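Local coordinates for ABC transporter substrate binding protein (Ribose) (Agrobacterium vitis, PDB 5DKV) that binds alpha-D-tagatopyranose and probably serves as the solute-binding component of a sugar ABC transporter, at residues N25-I30 with A287-T292; E147-L153 with G181-M186; Y164-V168 with S231-S235. One frame throughout, in Å; residues are numbered along the deposited sequence.

In the fold
The chain begins at the far end of one lobe, where residues 25-30 lead into the first strand, 29-33. Contact 1 closes a loop of more than 250 residues by bringing the end of helix 276-291 back to that start, and both other contacts lie within this loop, in the second lobe beyond the centre of the chain. There, contact 2 joins helices 142-156 and 173-186, the neighbours in sequence of strand 161-167, and contact 3 sets this strand against helix 229-241. Their segments alternate along the chain, so the two loops cross, and they touch where Phe182 CD1 meets Val165 CG2 at 3.4 Å. Contact 1 lies about 26 Å from both, nearest atoms.

Contact 1 of 3, residues N25-I30 with A287-T292; sequences NKKFRI and AYAHLT
Phe28, just before strand 29-33, reaches the last turn of helix 276-291, illustrating how one aromatic ring can join the entry to a first strand with the end of a distant helix. From its CB, the ring is carried toward the helix with CG anti to the carbonyl carbon (chi1 -67°). CG and CD1 lie against Leu291 CD1, the latter at 3.7 Å. Farther out, CE1 and CZ pass under Leu291 CB, which sits 3.9 Å from the Phe28 ring centroid, a CH-pi contact over the face. The opposite face carries Lys26 CG of its own segment. Along the other flank, Phe28 CD2 comes within 3.6 Å of Tyr288 CD1, while CE2 meets Tyr288 CE1 and Thr292 CG2 at the ring edge. The two ring planes stand 77° apart, obliquely placed. One residue into the strand, Ile30 CD1 touches Ala287 CB at 4.1 Å, and strand 87-90 backs both side chains. At the outer end, Tyr288 OH lies 3.2 Å from Asn25 ND2 at an angle too poor for a hydrogen bond; that amide nitrogen bonds to Ile56 O instead. With no hydrogen bond spanning the segments, the join rests chiefly on apolar and CH-pi contact.

Contact 2 of 3, residues E147-L153 with G181-M186; sequences EIAARSL and GFKSEM
One water oxygen links Glu147 to Ser184 at the rim of this helix pair: it donates to Glu147 OE2 at 2.7 Å and meets Ser184 OG at 2.9 Å. The serine hydroxyl is also hydrogen-bonded to Gln180 O in the preceding turn. A salt bridge forms nearby, Arg151 NH1 giving a hydrogen bond to Glu185 OE2 at 3.0 Å. It is bent, with an N-H...O angle of 139°, and the nitrogen comes from above the carboxylate plane, 56° out of it; the guanidinium and carboxylate planes are almost perpendicular. The Glu185 chain turns at chi2 to bring its carboxylate across Arg151 CG, and its other oxygen, OE1, is taken by His189. Inside this polar border the helices, crossing at -48°, approach closely: Glu147 CA and Gly181 CA are 4.7 Å apart, a proximity eased by the missing side chain of the glycine. Ala150 sits between the helices. Its CB lies 3.5 Å from Glu185 CG and 3.6 Å from Phe182 CD2, while Met186 CE presses on Ala150 O at 3.3 Å. Met186 CG lies over one face of the Phe182 ring, and Leu153 CD2 meets the ring in plane at its edge. Both Leu153 and Phe182 rest on Val163 of strand 161-167, so the two helices share one layer over the sheet of this alpha/beta lobe. Glu147 OE2 and Glu185 OE2 come as near as 5.6 Å, and the arginine beside them would be expected to ease the repulsion between these like charges while the apolar interior supplies the close fit.

Contact 3 of 3, residues Y164-V168 with S231-S235; sequences YVSNV and SGLGS
The Tyr164 ring approaches Ser235 with its hydroxyl edge, neither face being met by the helix segment 231-235; Leu195, Leu211, Val214 and Val224 are among the side chains it touches. A water lies in the ring plane at that edge, 2.7 Å from Tyr164 OH, and donates a hydrogen bond to Ser235 OG at 2.8 Å. The other flat group, the Asn167 amide, is held on the far side of the strand. Its ND2 is bonded to Glu179 OE1 and Thr175 O, while its OD1 accepts a hydrogen bond from Val168 N at 2.7 Å with an N-H...O angle of 148°, the donor lying above the carbonyl plane. Strand 161-167 runs parallel to 223-226, the strand that leads into helix 229-241, so this helix packs back over a neighbouring strand, as in the Rossmann-like lobes of periplasmic sugar-binding proteins. The facing surfaces here are largely serine. Ser235, with OG anti to its own carbonyl carbon (chi1 -68°), points that oxygen back along the helix to donate to Ser231 O at 2.8 Å. Ser235 N reaches the same carbonyl oxygen from the opposite face of its plane, so two bonds grip it. On the strand side, Ser166 CB comes within 3.1 Å of Ser235 OG, and Ser166 O lies 3.3 Å from Ser231 CB. Ser231 OG is hydrogen-bonded to Asn200 ND2 and to Asn228 OD1, the latter a residue of the tagatose pocket, which places Ser231 in the second shell of the sugar. Val168, just past the strand, has its side chain about 6 Å from the bound sugar.

Contact 1 of 3, residues N25-I30 with A287-T292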
loop_
_atom_site.group_PDB
_atom_site.type_symbol
_atom_site.label_atom_id
_atom_site.label_comp_id
_atom_site.label_asym_id
_atom_site.label_seq_id
_atom_site.Cartn_x
_atom_site.Cartn_y
_atom_site.Cartn_z
ATOM N N ASN A 25 -6.288 -30.407 -10.630
ATOM C CA ASN A 25 -5.087 -29.598 -10.499
ATOM C C ASN A 25 -4.090 -30.215 -9.535
ATOM O O ASN A 25 -4.470 -30.740 -8.489
ATOM C CB ASN A 25 -5.379 -28.184 -9.962
ATOM C CG ASN A 25 -6.388 -27.422 -10.781
ATOM O OD1 ASN A 25 -6.800 -27.852 -11.863
ATOM N ND2 ASN A 25 -6.787 -26.251 -10.272
ATOM N N LYS A 26 -2.811 -30.097 -9.871
ATOM C CA LYS A 26 -1.763 -30.229 -8.872
ATOM C C LYS A 26 -2.023 -29.212 -7.755
ATOM O O LYS A 26 -2.311 -28.039 -8.031
ATOM C CB LYS A 26 -0.391 -30.017 -9.522
ATOM C CG LYS A 26 0.705 -29.540 -8.601
ATOM C CD LYS A 26 1.405 -30.650 -7.896
ATOM C CE LYS A 26 2.521 -30.097 -7.017
ATOM N NZ LYS A 26 3.151 -31.172 -6.238
ATOM N N LYS A 27 -1.952 -29.665 -6.503
ATOM C CA LYS A 27 -2.198 -28.798 -5.352
ATOM C C LYS A 27 -0.892 -28.217 -4.826
ATOM O O LYS A 27 0.015 -28.945 -4.404
ATOM C CB LYS A 27 -2.917 -29.553 -4.252
ATOM C CG LYS A 27 -4.312 -30.016 -4.663
ATOM C CD LYS A 27 -4.832 -31.041 -3.688
ATOM C CE LYS A 27 -6.221 -31.526 -4.058
ATOM N NZ LYS A 27 -6.871 -32.162 -2.884
ATOM N N PHE A 28 -0.829 -26.897 -4.855
ATOM C CA PHE A 28 0.389 -26.164 -4.559
ATOM C C PHE A 28 0.365 -25.534 -3.184
ATOM O O PHE A 28 -0.701 -25.291 -2.621
ATOM C CB PHE A 28 0.606 -25.101 -5.626
ATOM C CG PHE A 28 0.920 -25.665 -6.992
ATOM C CD1 PHE A 28 2.145 -26.235 -7.255
ATOM C CD2 PHE A 28 -0.009 -25.595 -8.015
ATOM C CE1 PHE A 28 2.442 -26.731 -8.514
ATOM C CE2 PHE A 28 0.275 -26.103 -9.265
ATOM C CZ PHE A 28 1.507 -26.668 -9.521
ATOM N N ARG A 29 1.555 -25.283 -2.658
ATOM C CA ARG A 29 1.728 -24.497 -1.443
ATOM C C ARG A 29 2.388 -23.174 -1.808
ATOM O O ARG A 29 3.537 -23.138 -2.228
ATOM C CB ARG A 29 2.554 -25.272 -0.421
ATOM C CG ARG A 29 1.813 -26.499 0.078
ATOM C CD ARG A 29 2.744 -27.530 0.678
ATOM N NE ARG A 29 3.430 -27.028 1.864
ATOM C CZ ARG A 29 4.726 -26.717 1.919
ATOM N NH1 ARG A 29 5.499 -26.845 0.846
ATOM N NH2 ARG A 29 5.252 -26.278 3.060
ATOM N N ILE A 30 1.627 -22.093 -1.685
ATOM C CA ILE A 30 2.079 -20.768 -2.096
ATOM C C ILE A 30 2.207 -19.886 -0.865
ATOM O O ILE A 30 1.253 -19.731 -0.101
ATOM C CB ILE A 30 1.094 -20.138 -3.114
ATOM C CG1 ILE A 30 1.016 -20.994 -4.374
ATOM C CG2 ILE A 30 1.496 -18.677 -3.453
ATOM C CD1 ILE A 30 -0.162 -20.652 -5.295
ATOM N N ALA A 287 0.895 -17.103 -9.677
ATOM C CA ALA A 287 1.819 -18.146 -9.225
ATOM C C ALA A 287 1.375 -19.508 -9.733
ATOM O O ALA A 287 2.194 -20.285 -10.205
ATOM C CB ALA A 287 1.924 -18.179 -7.741
ATOM N N TYR A 288 0.070 -19.760 -9.668
ATOM C CA TYR A 288 -0.461 -21.043 -10.121
ATOM C C TYR A 288 -0.182 -21.251 -11.624
ATOM O O TYR A 288 0.260 -22.329 -12.065
ATOM C CB TYR A 288 -1.967 -21.121 -9.835
ATOM C CG TYR A 288 -2.555 -22.377 -10.390
ATOM C CD1 TYR A 288 -2.522 -23.542 -9.656
ATOM C CD2 TYR A 288 -3.083 -22.417 -11.661
ATOM C CE1 TYR A 288 -3.027 -24.717 -10.171
ATOM C CE2 TYR A 288 -3.589 -23.589 -12.185
ATOM C CZ TYR A 288 -3.566 -24.733 -11.438
ATOM O OH TYR A 288 -4.048 -25.932 -11.960
ATOM N N ALA A 289 -0.445 -20.198 -12.388
ATOM C CA ALA A 289 -0.244 -20.203 -13.830
ATOM C C ALA A 289 1.223 -20.513 -14.127
ATOM O O ALA A 289 1.533 -21.395 -14.903
ATOM C CB ALA A 289 -0.652 -18.870 -14.438
ATOM N N HIS A 290 2.121 -19.809 -13.458
ATOM C CA HIS A 290 3.534 -20.101 -13.637
ATOM C C HIS A 290 3.894 -21.559 -13.334
ATOM O O HIS A 290 4.631 -22.215 -14.083
ATOM C CB HIS A 290 4.401 -19.210 -12.754
ATOM C CG HIS A 290 5.847 -19.580 -12.823
ATOM N ND1 HIS A 290 6.638 -19.246 -13.903
ATOM C CD2 HIS A 290 6.633 -20.293 -11.983
ATOM C CE1 HIS A 290 7.854 -19.730 -13.721
ATOM N NE2 HIS A 290 7.879 -20.368 -12.564
ATOM N N LEU A 291 3.407 -22.051 -12.215
ATOM C CA LEU A 291 3.726 -23.398 -11.767
ATOM C C LEU A 291 3.186 -24.476 -12.691
ATOM O O LEU A 291 3.674 -25.609 -12.659
ATOM C CB LEU A 291 3.205 -23.609 -10.344
ATOM C CG LEU A 291 3.984 -22.836 -9.291
ATOM C CD1 LEU A 291 3.167 -22.762 -8.030
ATOM C CD2 LEU A 291 5.377 -23.460 -8.968
ATOM N N THR A 292 2.214 -24.128 -13.533
ATOM C CA THR A 292 1.662 -25.092 -14.493
ATOM C C THR A 292 2.133 -24.755 -15.910
ATOM O O THR A 292 1.552 -25.224 -16.896
ATOM C CB THR A 292 0.140 -25.130 -14.423
ATOM O OG1 THR A 292 -0.396 -23.802 -14.595
ATOM C CG2 THR A 292 -0.306 -25.670 -13.067
#

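Contact 2 of 3, residues E147-L153 with G181-M186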
loop_
_atom_site.group_PDB
_atom_site.type_symbol
_atom_site.label_atom_id
_atom_site.label_comp_id
_atom_site.label_asym_id
_atom_site.label_seq_id
_atom_site.Cartn_x
_atom_site.Cartn_y
_atom_site.Cartn_z
ATOM N N GLU A 147 -1.181 11.380 -7.551
ATOM C CA GLU A 147 -1.732 12.438 -8.381
ATOM C C GLU A 147 -3.213 12.610 -8.077
ATOM O O GLU A 147 -3.717 13.738 -7.971
ATOM C CB GLU A 147 -1.509 12.123 -9.867
ATOM C CG GLU A 147 -0.028 12.058 -10.261
ATOM C CD GLU A 147 0.185 11.511 -11.684
ATOM O OE1 GLU A 147 -0.543 10.576 -12.106
ATOM O OE2 GLU A 147 1.087 12.012 -12.385
ATOM N N ILE A 148 -3.906 11.487 -7.910
ATOM C CA ILE A 148 -5.325 11.494 -7.510
ATOM C C ILE A 148 -5.538 12.135 -6.141
ATOM O O ILE A 148 -6.436 12.972 -5.962
ATOM C CB ILE A 148 -5.911 10.052 -7.508
ATOM C CG1 ILE A 148 -6.016 9.556 -8.949
ATOM C CG2 ILE A 148 -7.281 10.005 -6.806
ATOM C CD1 ILE A 148 -6.440 8.070 -9.098
ATOM N N ALA A 149 -4.714 11.761 -5.173
ATOM C CA ALA A 149 -4.764 12.393 -3.866
ATOM C C ALA A 149 -4.588 13.904 -3.961
ATOM O O ALA A 149 -5.272 14.652 -3.280
ATOM C CB ALA A 149 -3.731 11.808 -2.960
ATOM N N ALA A 150 -3.672 14.361 -4.811
ATOM C CA ALA A 150 -3.431 15.798 -4.942
ATOM C C ALA A 150 -4.637 16.523 -5.533
ATOM O O ALA A 150 -5.029 17.606 -5.053
ATOM C CB ALA A 150 -2.213 16.048 -5.787
ATOM N N ARG A 151 -5.209 15.948 -6.592
ATOM C CA ARG A 151 -6.372 16.552 -7.222
ATOM C C ARG A 151 -7.552 16.595 -6.258
ATOM O O ARG A 151 -8.293 17.590 -6.224
ATOM C CB ARG A 151 -6.740 15.804 -8.517
ATOM C CG ARG A 151 -5.740 16.040 -9.651
ATOM C CD ARG A 151 -6.249 15.538 -10.998
ATOM N NE ARG A 151 -6.316 14.080 -11.099
ATOM C CZ ARG A 151 -5.331 13.299 -11.559
ATOM N NH1 ARG A 151 -4.181 13.823 -11.962
ATOM N NH2 ARG A 151 -5.498 11.982 -11.627
ATOM N N SER A 152 -7.711 15.537 -5.462
ATOM C CA SER A 152 -8.773 15.472 -4.457
ATOM C C SER A 152 -8.576 16.536 -3.374
ATOM O O SER A 152 -9.516 17.236 -3.003
ATOM C CB SER A 152 -8.837 14.083 -3.819
ATOM O OG SER A 152 -9.105 13.081 -4.796
ATOM N N LEU A 153 -7.353 16.647 -2.865
ATOM C CA LEU A 153 -7.055 17.637 -1.836
ATOM C C LEU A 153 -7.167 19.035 -2.395
ATOM O O LEU A 153 -7.653 19.932 -1.711
ATOM C CB LEU A 153 -5.663 17.407 -1.229
ATOM C CG LEU A 153 -5.308 18.253 -0.004
ATOM C CD1 LEU A 153 -6.276 17.989 1.133
ATOM C CD2 LEU A 153 -3.875 17.986 0.441
ATOM N N GLY A 181 4.021 11.602 -7.000
ATOM C CA GLY A 181 2.867 11.890 -7.841
ATOM C C GLY A 181 2.106 13.065 -7.273
ATOM O O GLY A 181 1.632 13.944 -7.995
ATOM N N PHE A 182 1.996 13.098 -5.950
ATOM C CA PHE A 182 1.318 14.197 -5.292
ATOM C C PHE A 182 2.028 15.513 -5.598
ATOM O O PHE A 182 1.391 16.500 -5.952
ATOM C CB PHE A 182 1.277 13.966 -3.781
ATOM C CG PHE A 182 0.646 15.093 -3.003
ATOM C CD1 PHE A 182 1.407 16.162 -2.553
ATOM C CD2 PHE A 182 -0.705 15.043 -2.682
ATOM C CE1 PHE A 182 0.813 17.197 -1.824
ATOM C CE2 PHE A 182 -1.303 16.037 -1.951
ATOM C CZ PHE A 182 -0.538 17.136 -1.510
ATOM N N LYS A 183 3.349 15.532 -5.442
ATOM C CA LYS A 183 4.099 16.775 -5.618
ATOM C C LYS A 183 4.148 17.229 -7.076
ATOM O O LYS A 183 4.088 18.439 -7.359
ATOM C CB LYS A 183 5.521 16.640 -5.070
ATOM C CG LYS A 183 5.553 16.652 -3.536
ATOM C CD LYS A 183 6.970 16.549 -2.985
ATOM C CE LYS A 183 7.004 16.833 -1.481
ATOM N NZ LYS A 183 8.360 16.574 -0.900
ATOM N N SER A 184 4.249 16.280 -7.998
ATOM C CA SER A 184 4.253 16.650 -9.409
ATOM C C SER A 184 2.892 17.230 -9.828
ATOM O O SER A 184 2.818 18.200 -10.602
ATOM C CB SER A 184 4.657 15.457 -10.289
ATOM O OG SER A 184 3.767 14.371 -10.180
ATOM N N GLU A 185 1.808 16.657 -9.324
ATOM C CA GLU A 185 0.480 17.206 -9.604
ATOM C C GLU A 185 0.328 18.583 -8.953
ATOM O O GLU A 185 -0.109 19.528 -9.601
ATOM C CB GLU A 185 -0.616 16.231 -9.125
ATOM C CG GLU A 185 -2.069 16.769 -9.172
ATOM C CD GLU A 185 -2.605 17.089 -10.574
ATOM O OE1 GLU A 185 -3.258 18.164 -10.733
ATOM O OE2 GLU A 185 -2.418 16.261 -11.500
ATOM N N MET A 186 0.716 18.716 -7.683
ATOM C CA MET A 186 0.532 19.999 -7.002
ATOM C C MET A 186 1.361 21.095 -7.673
ATOM O O MET A 186 0.998 22.273 -7.616
ATOM C CB MET A 186 0.897 19.907 -5.508
ATOM C CG MET A 186 -0.140 19.220 -4.608
ATOM S SD MET A 186 -1.787 19.891 -4.946
ATOM C CE MET A 186 -2.692 19.414 -3.486
HETATM O O HOH W 1 1.732 14.645 -12.192
#

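Contact 3 of 3, residues Y164-V168 with S231-S235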
loop_
_atom_site.group_PDB
_atom_site.type_symbol
_atom_site.label_atom_id
_atom_site.label_comp_id
_atom_site.label_asym_id
_atom_site.label_seq_id
_atom_site.Cartn_x
_atom_site.Cartn_y
_atom_site.Cartn_z
ATOM N N TYR A 164 0.606 19.644 3.266
ATOM C CA TYR A 164 1.810 18.838 3.331
ATOM C C TYR A 164 1.438 17.371 3.239
ATOM O O TYR A 164 0.284 16.999 3.443
ATOM C CB TYR A 164 2.607 19.111 4.615
ATOM C CG TYR A 164 2.007 18.516 5.870
ATOM C CD1 TYR A 164 1.004 19.159 6.548
ATOM C CD2 TYR A 164 2.456 17.299 6.366
ATOM C CE1 TYR A 164 0.456 18.625 7.691
ATOM C CE2 TYR A 164 1.917 16.754 7.524
ATOM C CZ TYR A 164 0.908 17.424 8.176
ATOM O OH TYR A 164 0.324 16.912 9.324
ATOM N N VAL A 165 2.439 16.557 2.919
ATOM C CA VAL A 165 2.311 15.117 2.883
ATOM C C VAL A 165 2.797 14.516 4.212
ATOM O O VAL A 165 3.920 14.788 4.674
ATOM C CB VAL A 165 3.132 14.506 1.736
ATOM C CG1 VAL A 165 2.968 12.961 1.707
ATOM C CG2 VAL A 165 2.750 15.126 0.370
ATOM N N SER A 166 1.937 13.711 4.815
ATOM C CA SER A 166 2.286 12.905 5.953
ATOM C C SER A 166 2.663 11.549 5.377
ATOM O O SER A 166 1.849 10.913 4.718
ATOM C CB SER A 166 1.104 12.821 6.935
ATOM O OG SER A 166 1.305 11.878 7.959
ATOM N N ASN A 167 3.911 11.144 5.568
ATOM C CA ASN A 167 4.427 9.933 4.945
ATOM C C ASN A 167 5.196 9.059 5.914
ATOM O O ASN A 167 5.398 9.420 7.084
ATOM C CB ASN A 167 5.315 10.311 3.762
ATOM C CG ASN A 167 5.284 9.297 2.657
ATOM O OD1 ASN A 167 4.795 8.181 2.828
ATOM N ND2 ASN A 167 5.790 9.686 1.502
ATOM N N VAL A 168 5.607 7.893 5.435
ATOM C CA VAL A 168 6.188 6.879 6.305
ATOM C C VAL A 168 7.674 7.123 6.550
ATOM O O VAL A 168 8.079 7.533 7.646
ATOM C CB VAL A 168 5.966 5.469 5.688
ATOM C CG1 VAL A 168 6.562 4.394 6.573
ATOM C CG2 VAL A 168 4.491 5.209 5.519
ATOM N N SER A 231 -0.513 6.933 8.143
ATOM C CA SER A 231 -0.254 8.357 7.997
ATOM C C SER A 231 -1.576 9.116 7.964
ATOM O O SER A 231 -1.744 10.142 8.605
ATOM C CB SER A 231 0.511 8.630 6.712
ATOM O OG SER A 231 1.806 8.030 6.745
ATOM N N GLY A 232 -2.510 8.602 7.172
ATOM C CA GLY A 232 -3.816 9.219 7.077
ATOM C C GLY A 232 -4.620 9.158 8.369
ATOM O O GLY A 232 -5.282 10.131 8.745
ATOM N N LEU A 233 -4.589 8.013 9.035
ATOM C CA LEU A 233 -5.283 7.838 10.305
ATOM C C LEU A 233 -4.721 8.784 11.364
ATOM O O LEU A 233 -5.472 9.505 12.029
ATOM C CB LEU A 233 -5.167 6.376 10.756
ATOM C CG LEU A 233 -5.765 6.007 12.103
ATOM C CD1 LEU A 233 -7.236 6.410 12.146
ATOM C CD2 LEU A 233 -5.570 4.500 12.354
ATOM N N GLY A 234 -3.402 8.791 11.512
ATOM C CA GLY A 234 -2.763 9.657 12.489
ATOM C C GLY A 234 -2.998 11.124 12.208
ATOM O O GLY A 234 -3.260 11.915 13.115
ATOM N N SER A 235 -2.900 11.500 10.939
ATOM C CA SER A 235 -3.093 12.891 10.556
ATOM C C SER A 235 -4.514 13.323 10.864
ATOM O O SER A 235 -4.739 14.401 11.396
ATOM C CB SER A 235 -2.770 13.092 9.070
ATOM O OG SER A 235 -1.391 12.917 8.822
HETATM O O HOH W 2 0.762 14.356 9.928
#